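Local coordinates for phosphoribosylaminoimidazole carboxylase, ATPase subunit (Bacillus anthracis, PDB 3Q2O), which catalyses the ATP-dependent carboxylation of 5-aminoimidazole ribonucleotide with bicarbonate to N5-carboxyaminoimidazole ribonucleotide in purine biosynthesis, at the magnesium ion site and the interface of chains B and A. Sequence-based numbering; all coordinates share one arbitrary frame. Chains: chain A/B, Phosphoribosylaminoimidazole carboxylase, ATPase subunit.

Contact 1: the magnesium ion site. Residues chain A 84, 106-107, 110-111, 116, 274-276. With MG (magnesium ion), chain C.
With CG anti to the backbone N (chi1 -172°) and the chain extended beyond it, A:Glu116 reaches from its helix to the magnesium ion; one carboxylate oxygen, OE1, binds 2.5 Å from MG. A:Thr110 turns OG1 into the crowded position between its backbone N and carbonyl carbon (chi1 59°), where the hydroxyl hydrogen-bonds A:Leu106 O at 3.0 Å from above that carbonyl plane. Its main-chain carbonyl O, at the helix end, lies 2.5 Å from MG. The carbonyl O of A:Leu275 lies 2.3 Å from MG, and two waters complete the observed shell, intermediate between square pyramidal and trigonal bipyramidal; further ligands may be unseen. Water 1 is steadied by A:Glu116 OE2 (2.8 Å), and water 2 by the second-shell carboxylate oxygen A:Glu84 OE2 (2.7 Å). A:Leu275 N donates to A:Glu116 OE1 from well above the carboxylate plane (3.0 Å), helping to hold the liganding oxygen. A:Gln111 NE2 meets A:Glu84 O on a lone pair. This carbonyl-and-carboxylate site shows no nucleotide phosphate, so the structure alone does not show a catalytic role; the ion may come from crystallisation. It links helix 105-110 of the preATP-grasp part to helix 113-122 and to strand 270-276 of the ATP-grasp part.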
loop_
_atom_site.group_PDB
_atom_site.type_symbol
_atom_site.label_atom_id
_atom_site.label_comp_id
_atom_site.label_asym_id
_atom_site.label_seq_id
_atom_site.Cartn_x
_atom_site.Cartn_y
_atom_site.Cartn_z
ATOM N N GLU A 84 -7.007 -22.129 1.523
ATOM C CA GLU A 84 -7.262 -22.908 0.317
ATOM C C GLU A 84 -7.663 -24.360 0.595
ATOM O O GLU A 84 -8.151 -25.058 -0.301
ATOM C CB GLU A 84 -6.036 -22.866 -0.586
ATOM C CG GLU A 84 -6.369 -22.866 -2.056
ATOM C CD GLU A 84 -5.373 -23.662 -2.861
ATOM O OE1 GLU A 84 -4.219 -23.201 -3.007
ATOM O OE2 GLU A 84 -5.755 -24.752 -3.345
ATOM N N LEU A 106 -14.327 -23.819 -8.745
ATOM C CA LEU A 106 -12.901 -23.677 -9.048
ATOM C C LEU A 106 -12.026 -24.173 -7.907
ATOM O O LEU A 106 -10.981 -24.792 -8.134
ATOM C CB LEU A 106 -12.529 -22.234 -9.423
ATOM C CG LEU A 106 -11.047 -22.025 -9.794
ATOM C CD1 LEU A 106 -10.625 -22.907 -10.968
ATOM C CD2 LEU A 106 -10.736 -20.593 -10.099
ATOM N N LEU A 107 -12.460 -23.892 -6.684
ATOM C CA LEU A 107 -11.763 -24.364 -5.503
ATOM C C LEU A 107 -11.699 -25.897 -5.507
ATOM O O LEU A 107 -10.638 -26.473 -5.292
ATOM C CB LEU A 107 -12.455 -23.824 -4.243
ATOM C CG LEU A 107 -11.815 -23.961 -2.856
ATOM C CD1 LEU A 107 -12.251 -25.269 -2.204
ATOM C CD2 LEU A 107 -10.295 -23.814 -2.868
ATOM N N THR A 110 -9.170 -27.246 -8.083
ATOM C CA THR A 110 -7.752 -26.906 -7.871
ATOM C C THR A 110 -7.158 -27.442 -6.567
ATOM O O THR A 110 -5.940 -27.369 -6.363
ATOM C CB THR A 110 -7.513 -25.378 -7.908
ATOM O OG1 THR A 110 -8.298 -24.748 -6.890
ATOM C CG2 THR A 110 -7.894 -24.809 -9.255
ATOM N N GLN A 111 -8.023 -27.968 -5.701
ATOM C CA GLN A 111 -7.641 -28.535 -4.409
ATOM C C GLN A 111 -6.994 -29.899 -4.520
ATOM O O GLN A 111 -6.240 -30.310 -3.644
ATOM C CB GLN A 111 -8.881 -28.717 -3.544
ATOM C CG GLN A 111 -9.161 -27.575 -2.631
ATOM C CD GLN A 111 -10.245 -27.922 -1.633
ATOM O OE1 GLN A 111 -11.202 -28.646 -1.951
ATOM N NE2 GLN A 111 -10.103 -27.410 -0.420
ATOM N N GLU A 116 -7.240 -31.331 -10.736
ATOM C CA GLU A 116 -6.560 -30.184 -11.330
ATOM C C GLU A 116 -5.988 -30.498 -12.717
ATOM O O GLU A 116 -6.240 -29.764 -13.672
ATOM C CB GLU A 116 -5.453 -29.708 -10.397
ATOM C CG GLU A 116 -4.790 -28.417 -10.814
ATOM C CD GLU A 116 -3.850 -27.904 -9.750
ATOM O OE1 GLU A 116 -4.162 -26.861 -9.163
ATOM O OE2 GLU A 116 -2.823 -28.561 -9.470
ATOM N N GLU A 274 0.931 -26.324 -11.426
ATOM C CA GLU A 274 -0.263 -26.289 -10.594
ATOM C C GLU A 274 -0.924 -24.914 -10.556
ATOM O O GLU A 274 -0.363 -23.929 -11.047
ATOM C CB GLU A 274 0.003 -26.836 -9.179
ATOM C CG GLU A 274 1.155 -26.206 -8.411
ATOM C CD GLU A 274 1.327 -26.839 -7.031
ATOM O OE1 GLU A 274 2.089 -27.820 -6.914
ATOM O OE2 GLU A 274 0.674 -26.381 -6.068
ATOM N N LEU A 275 -2.126 -24.883 -9.984
ATOM C CA LEU A 275 -2.980 -23.709 -9.943
ATOM C C LEU A 275 -3.362 -23.393 -8.503
ATOM O O LEU A 275 -3.501 -24.300 -7.676
ATOM C CB LEU A 275 -4.258 -23.968 -10.741
ATOM C CG LEU A 275 -4.121 -24.471 -12.183
ATOM C CD1 LEU A 275 -5.499 -24.757 -12.757
ATOM C CD2 LEU A 275 -3.352 -23.465 -13.059
ATOM N N ALA A 276 -3.537 -22.109 -8.213
ATOM C CA ALA A 276 -4.002 -21.672 -6.899
ATOM C C ALA A 276 -5.089 -20.619 -7.099
ATOM O O ALA A 276 -4.857 -19.593 -7.730
ATOM C CB ALA A 276 -2.835 -21.132 -6.048
HETATM MG MG MG C . -3.694 -26.430 -6.775
HETATM O O HOH W 1 -2.532 -28.201 -6.735
HETATM O O HOH W 2 -3.760 -25.419 -5.046
#

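Contact 2: the interface of chains B and A. Residues chain B 291-292, 300, 308-309, 311; chain A 314, 337-340, 361.
Chain B loops 291-292 and 308-311 and helix 294-303 meet strand 339-343 with the loop before it, the end of strand 354-361 and A:Lys314 of chain A. A:Tyr340, which loses the most surface to the partner (94 Å²), aims its phenol at chain B with CG anti to the carbonyl carbon (chi1 -60°). The hydroxyl OH donates to B:Glu291 OE1 (2.8 Å) from above the carboxylate plane and accepts a nearly straight bond from B:Glu309 N (2.9 Å, 166° at H), so it acts as donor and acceptor at once. B:Glu291 extends across the tyrosine, carboxylate and ring planes 62° apart. Its other oxygen, OE2, takes the salt bridge from A:Lys314 NZ (3.0 Å) and a bond from B:Asn311 ND2 (2.7 Å), both from above the carboxylate plane; B:Asn311 thus positions the acid, and the lysine probably stabilises its negative charge. Tip to tip, B:Glu291 CG touches A:Leu361 CD2 at 3.6 Å. B:Thr292 OG1 bonds B:Glu309 O on a lone pair (2.7 Å), bracing the two loops. B:Arg300 comes in at about a right angle to the tyrosine, its NH2 beside A:Tyr340 CD2 (3.6 Å). Waters bridge B:Glu309 to A:Gly338 and B:Glu291 to A:Leu361. The patch joins strands 339-343 and 354-361 of the C-terminal region of one subunit to loops flanking helix 294-303 of the other.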
loop_
_atom_site.group_PDB
_atom_site.type_symbol
_atom_site.label_atom_id
_atom_site.label_comp_id
_atom_site.label_asym_id
_atom_site.label_seq_id
_atom_site.Cartn_x
_atom_site.Cartn_y
_atom_site.Cartn_z
ATOM N N GLU B 291 7.987 5.069 -5.852
ATOM C CA GLU B 291 8.566 3.835 -5.361
ATOM C C GLU B 291 8.261 3.602 -3.873
ATOM O O GLU B 291 8.039 2.454 -3.453
ATOM C CB GLU B 291 10.066 3.876 -5.629
ATOM C CG GLU B 291 10.742 2.541 -5.509
ATOM C CD GLU B 291 12.151 2.572 -6.051
ATOM O OE1 GLU B 291 13.006 1.856 -5.479
ATOM O OE2 GLU B 291 12.406 3.323 -7.028
ATOM N N THR B 292 8.243 4.684 -3.083
ATOM C CA THR B 292 7.776 4.649 -1.684
ATOM C C THR B 292 6.751 5.771 -1.480
ATOM O O THR B 292 6.887 6.841 -2.066
ATOM C CB THR B 292 8.937 4.888 -0.664
ATOM O OG1 THR B 292 10.128 4.231 -1.110
ATOM C CG2 THR B 292 8.567 4.374 0.725
ATOM N N ARG B 300 9.477 4.969 8.194
ATOM C CA ARG B 300 10.920 4.681 8.121
ATOM C C ARG B 300 11.741 5.759 8.798
ATOM O O ARG B 300 12.670 5.453 9.536
ATOM C CB ARG B 300 11.384 4.549 6.666
ATOM C CG ARG B 300 10.925 3.280 5.997
ATOM C CD ARG B 300 11.020 3.394 4.474
ATOM N NE ARG B 300 10.834 2.098 3.820
ATOM C CZ ARG B 300 9.660 1.506 3.601
ATOM N NH1 ARG B 300 8.520 2.082 3.986
ATOM N NH2 ARG B 300 9.624 0.319 2.989
ATOM N N GLY B 308 13.219 4.641 1.793
ATOM C CA GLY B 308 12.977 4.104 0.457
ATOM C C GLY B 308 13.299 5.130 -0.614
ATOM O O GLY B 308 13.594 6.290 -0.315
ATOM N N GLU B 309 13.245 4.702 -1.874
ATOM C CA GLU B 309 13.459 5.623 -2.985
ATOM C C GLU B 309 12.197 6.427 -3.294
ATOM O O GLU B 309 11.084 5.996 -2.973
ATOM C CB GLU B 309 13.968 4.871 -4.224
ATOM C CG GLU B 309 15.264 4.046 -3.977
ATOM C CD GLU B 309 16.395 4.825 -3.301
ATOM O OE1 GLU B 309 16.609 6.012 -3.621
ATOM O OE2 GLU B 309 17.085 4.243 -2.438
ATOM N N ASN B 311 11.575 7.804 -6.515
ATOM C CA ASN B 311 11.404 7.900 -7.968
ATOM C C ASN B 311 9.951 7.949 -8.356
ATOM O O ASN B 311 9.146 7.152 -7.859
ATOM C CB ASN B 311 12.047 6.701 -8.670
ATOM C CG ASN B 311 13.525 6.581 -8.366
ATOM O OD1 ASN B 311 14.295 7.499 -8.628
ATOM N ND2 ASN B 311 13.925 5.455 -7.799
ATOM N N LYS A 314 8.966 -1.231 -12.210
ATOM C CA LYS A 314 10.398 -1.368 -11.953
ATOM C C LYS A 314 10.700 -2.859 -11.775
ATOM O O LYS A 314 9.879 -3.578 -11.199
ATOM C CB LYS A 314 10.795 -0.571 -10.694
ATOM C CG LYS A 314 12.296 -0.522 -10.388
ATOM C CD LYS A 314 12.668 0.820 -9.779
ATOM C CE LYS A 314 14.146 0.871 -9.395
ATOM N NZ LYS A 314 14.502 2.183 -8.770
ATOM N N THR A 337 18.515 -0.785 2.272
ATOM C CA THR A 337 18.338 0.206 1.212
ATOM C C THR A 337 17.884 -0.477 -0.076
ATOM O O THR A 337 18.431 -1.507 -0.460
ATOM C CB THR A 337 19.620 1.030 0.944
ATOM O OG1 THR A 337 19.941 1.793 2.106
ATOM C CG2 THR A 337 19.404 2.002 -0.194
ATOM N N GLY A 338 16.873 0.106 -0.721
ATOM C CA GLY A 338 16.336 -0.408 -1.983
ATOM C C GLY A 338 15.468 -1.646 -1.825
ATOM O O GLY A 338 15.054 -2.267 -2.821
ATOM N N CYS A 339 15.209 -1.999 -0.569
ATOM C CA CYS A 339 14.431 -3.171 -0.210
ATOM C C CYS A 339 13.135 -2.724 0.460
ATOM O O CYS A 339 13.108 -1.725 1.195
ATOM C CB CYS A 339 15.242 -4.073 0.726
ATOM S SG CYS A 339 16.806 -4.637 0.034
ATOM N N TYR A 340 12.050 -3.425 0.160
ATOM C CA TYR A 340 10.746 -3.049 0.690
ATOM C C TYR A 340 10.212 -4.211 1.500
ATOM O O TYR A 340 9.853 -5.256 0.963
ATOM C CB TYR A 340 9.807 -2.519 -0.419
ATOM C CG TYR A 340 10.435 -1.287 -1.053
ATOM C CD1 TYR A 340 11.331 -1.413 -2.120
ATOM C CD2 TYR A 340 10.216 -0.011 -0.527
ATOM C CE1 TYR A 340 11.969 -0.308 -2.672
ATOM C CE2 TYR A 340 10.858 1.118 -1.079
ATOM C CZ TYR A 340 11.730 0.959 -2.153
ATOM O OH TYR A 340 12.377 2.051 -2.724
ATOM N N LEU A 361 13.842 -3.685 -5.294
ATOM C CA LEU A 361 13.663 -2.990 -6.560
ATOM C C LEU A 361 14.979 -2.420 -7.071
ATOM O O LEU A 361 15.715 -1.757 -6.334
ATOM C CB LEU A 361 12.642 -1.855 -6.423
ATOM C CG LEU A 361 11.150 -2.218 -6.383
ATOM C CD1 LEU A 361 10.815 -3.137 -5.225
ATOM C CD2 LEU A 361 10.318 -0.936 -6.307
HETATM O O HOH W 3 15.978 2.845 -0.566
HETATM O O HOH W 4 15.308 0.674 -5.400
#

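Contact 3: the interface of chains B and A. Residues chain B 330, 333, 335-336, 341; chain A 10, 12-13, 305-306.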
loop_
_atom_site.group_PDB
_atom_site.type_symbol
_atom_site.label_atom_id
_atom_site.label_comp_id
_atom_site.label_asym_id
_atom_site.label_seq_id
_atom_site.Cartn_x
_atom_site.Cartn_y
_atom_site.Cartn_z
ATOM N N LEU B 330 -19.037 7.344 -6.242
ATOM C CA LEU B 330 -19.699 6.033 -6.065
ATOM C C LEU B 330 -20.593 5.669 -7.245
ATOM O O LEU B 330 -20.674 4.494 -7.609
ATOM C CB LEU B 330 -20.490 5.967 -4.745
ATOM C CG LEU B 330 -19.661 6.036 -3.455
ATOM C CD1 LEU B 330 -20.527 6.377 -2.240
ATOM C CD2 LEU B 330 -18.881 4.755 -3.196
ATOM N N VAL B 333 -18.332 4.686 -10.356
ATOM C CA VAL B 333 -17.298 3.726 -9.964
ATOM C C VAL B 333 -16.867 2.818 -11.125
ATOM O O VAL B 333 -15.691 2.489 -11.266
ATOM C CB VAL B 333 -17.684 2.952 -8.674
ATOM C CG1 VAL B 333 -18.634 1.777 -8.960
ATOM C CG2 VAL B 333 -16.442 2.482 -7.951
ATOM N N ARG B 335 -16.506 3.717 -14.050
ATOM C CA ARG B 335 -15.726 4.491 -15.011
ATOM C C ARG B 335 -14.307 4.815 -14.513
ATOM O O ARG B 335 -13.588 5.606 -15.132
ATOM C CB ARG B 335 -16.477 5.769 -15.421
ATOM C CG ARG B 335 -17.894 5.520 -15.953
ATOM C CD ARG B 335 -18.258 6.463 -17.093
ATOM N NE ARG B 335 -18.306 7.863 -16.669
ATOM C CZ ARG B 335 -18.728 8.874 -17.425
ATOM N NH1 ARG B 335 -19.162 8.663 -18.663
ATOM N NH2 ARG B 335 -18.728 10.109 -16.934
ATOM N N LEU B 336 -13.889 4.154 -13.433
ATOM C CA LEU B 336 -12.630 4.475 -12.767
ATOM C C LEU B 336 -11.393 3.701 -13.242
ATOM O O LEU B 336 -10.441 3.535 -12.482
ATOM C CB LEU B 336 -12.787 4.357 -11.247
ATOM C CG LEU B 336 -13.743 5.381 -10.631
ATOM C CD1 LEU B 336 -13.863 5.160 -9.132
ATOM C CD2 LEU B 336 -13.286 6.809 -10.947
ATOM N N LEU B 341 -8.416 4.572 -6.291
ATOM C CA LEU B 341 -9.314 5.181 -5.327
ATOM C C LEU B 341 -8.858 4.940 -3.901
ATOM O O LEU B 341 -8.489 3.823 -3.534
ATOM C CB LEU B 341 -10.743 4.650 -5.541
ATOM C CG LEU B 341 -11.867 5.102 -4.612
ATOM C CD1 LEU B 341 -12.014 6.623 -4.664
ATOM C CD2 LEU B 341 -13.205 4.398 -4.948
ATOM N N ILE A 10 -22.305 -4.785 -8.111
ATOM C CA ILE A 10 -21.128 -4.052 -7.649
ATOM C C ILE A 10 -21.178 -3.948 -6.130
ATOM O O ILE A 10 -22.211 -3.593 -5.568
ATOM C CB ILE A 10 -21.055 -2.649 -8.300
ATOM C CG1 ILE A 10 -20.813 -2.776 -9.811
ATOM C CG2 ILE A 10 -19.949 -1.798 -7.647
ATOM C CD1 ILE A 10 -21.009 -1.481 -10.610
ATOM N N LEU A 12 -19.831 -1.812 -3.347
ATOM C CA LEU A 12 -19.267 -0.459 -3.287
ATOM C C LEU A 12 -18.389 -0.254 -2.060
ATOM O O LEU A 12 -18.651 -0.845 -1.008
ATOM C CB LEU A 12 -20.386 0.582 -3.280
ATOM C CG LEU A 12 -21.243 0.767 -4.531
ATOM C CD1 LEU A 12 -22.419 1.668 -4.197
ATOM C CD2 LEU A 12 -20.422 1.339 -5.686
ATOM N N PRO A 13 -17.340 0.592 -2.182
ATOM C CA PRO A 13 -16.566 0.981 -1.010
ATOM C C PRO A 13 -17.499 1.370 0.131
ATOM O O PRO A 13 -18.567 1.931 -0.121
ATOM C CB PRO A 13 -15.797 2.200 -1.506
ATOM C CG PRO A 13 -15.528 1.896 -2.912
ATOM C CD PRO A 13 -16.790 1.195 -3.412
ATOM N N LEU A 305 -15.341 -3.884 -9.454
ATOM C CA LEU A 305 -14.796 -2.580 -9.819
ATOM C C LEU A 305 -13.913 -2.754 -11.056
ATOM O O LEU A 305 -13.434 -3.868 -11.331
ATOM C CB LEU A 305 -13.963 -1.998 -8.657
ATOM C CG LEU A 305 -14.592 -1.982 -7.262
ATOM C CD1 LEU A 305 -13.587 -1.572 -6.177
ATOM C CD2 LEU A 305 -15.828 -1.092 -7.224
ATOM N N PRO A 306 -13.693 -1.665 -11.815
ATOM C CA PRO A 306 -12.714 -1.741 -12.881
ATOM C C PRO A 306 -11.388 -2.248 -12.313
ATOM O O PRO A 306 -10.987 -1.843 -11.201
ATOM C CB PRO A 306 -12.586 -0.286 -13.337
ATOM C CG PRO A 306 -13.917 0.317 -13.024
ATOM C CD PRO A 306 -14.365 -0.353 -11.762
#
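B:Val333 forms the tight part of this apolar contact, pushing both methyls into chain A. CG1, held in the crowded position between backbone N and carbonyl carbon (chi1 82°), lies 3.8 Å from A:Leu12 CD2 and meets A:Ile10 CG2 tip to tip at 4.0 Å. CG2, anti to the backbone N, crosses A:Leu305 obliquely and touches its CD2 at 3.7 Å. One methyl thus faces the N-terminal segment of chain A and the other the loop after helix 294-303. A:Leu12 CD2 also rests on B:Leu330 O at 3.7 Å. Flanking this packed part, B:Leu330 and A:Pro13 slide past each other in opposite directions, B:Leu330 CD2 to A:Pro13 CD 4.1 Å. The ring of A:Pro306 lies beside the backbone of B:Val333 and B:Leu336, its CG 3.9 Å from B:Leu336 N. The looser side holds B:Leu341, whose CD2 is 4.0 Å from A:Pro13 CG, the lightly covered B:Leu336, and B:Arg335, which loses no surface to chain A. Without polar bonds between the chains, the patch relies on shape and burial of methyl groups; it probably helps hold the two-fold dimer together, fastening the N-terminal segment of one subunit to the C-terminal region of the other.

Contacts 2 and 3 belong to one two-fold interface, their C-alpha centres about 29 Å apart, and each has a twin with the chains exchanged. Strand 339-343 serves both, giving A:Tyr340 to contact 2 and B:Leu341 to contact 3; so does the stretch after helix 294-303, with A:Leu305 and A:Pro306 in contact 3 and B:Gly308 and B:Glu309 in contact 2. In the copies described, these shared elements come from different subunits. A polar patch and an apolar one thus probably stabilise the same dimer. Contact 1 shares no residue with them, about 34 Å from contact 2 and 28 Å from contact 3; the protein ligands seen all come from chain A.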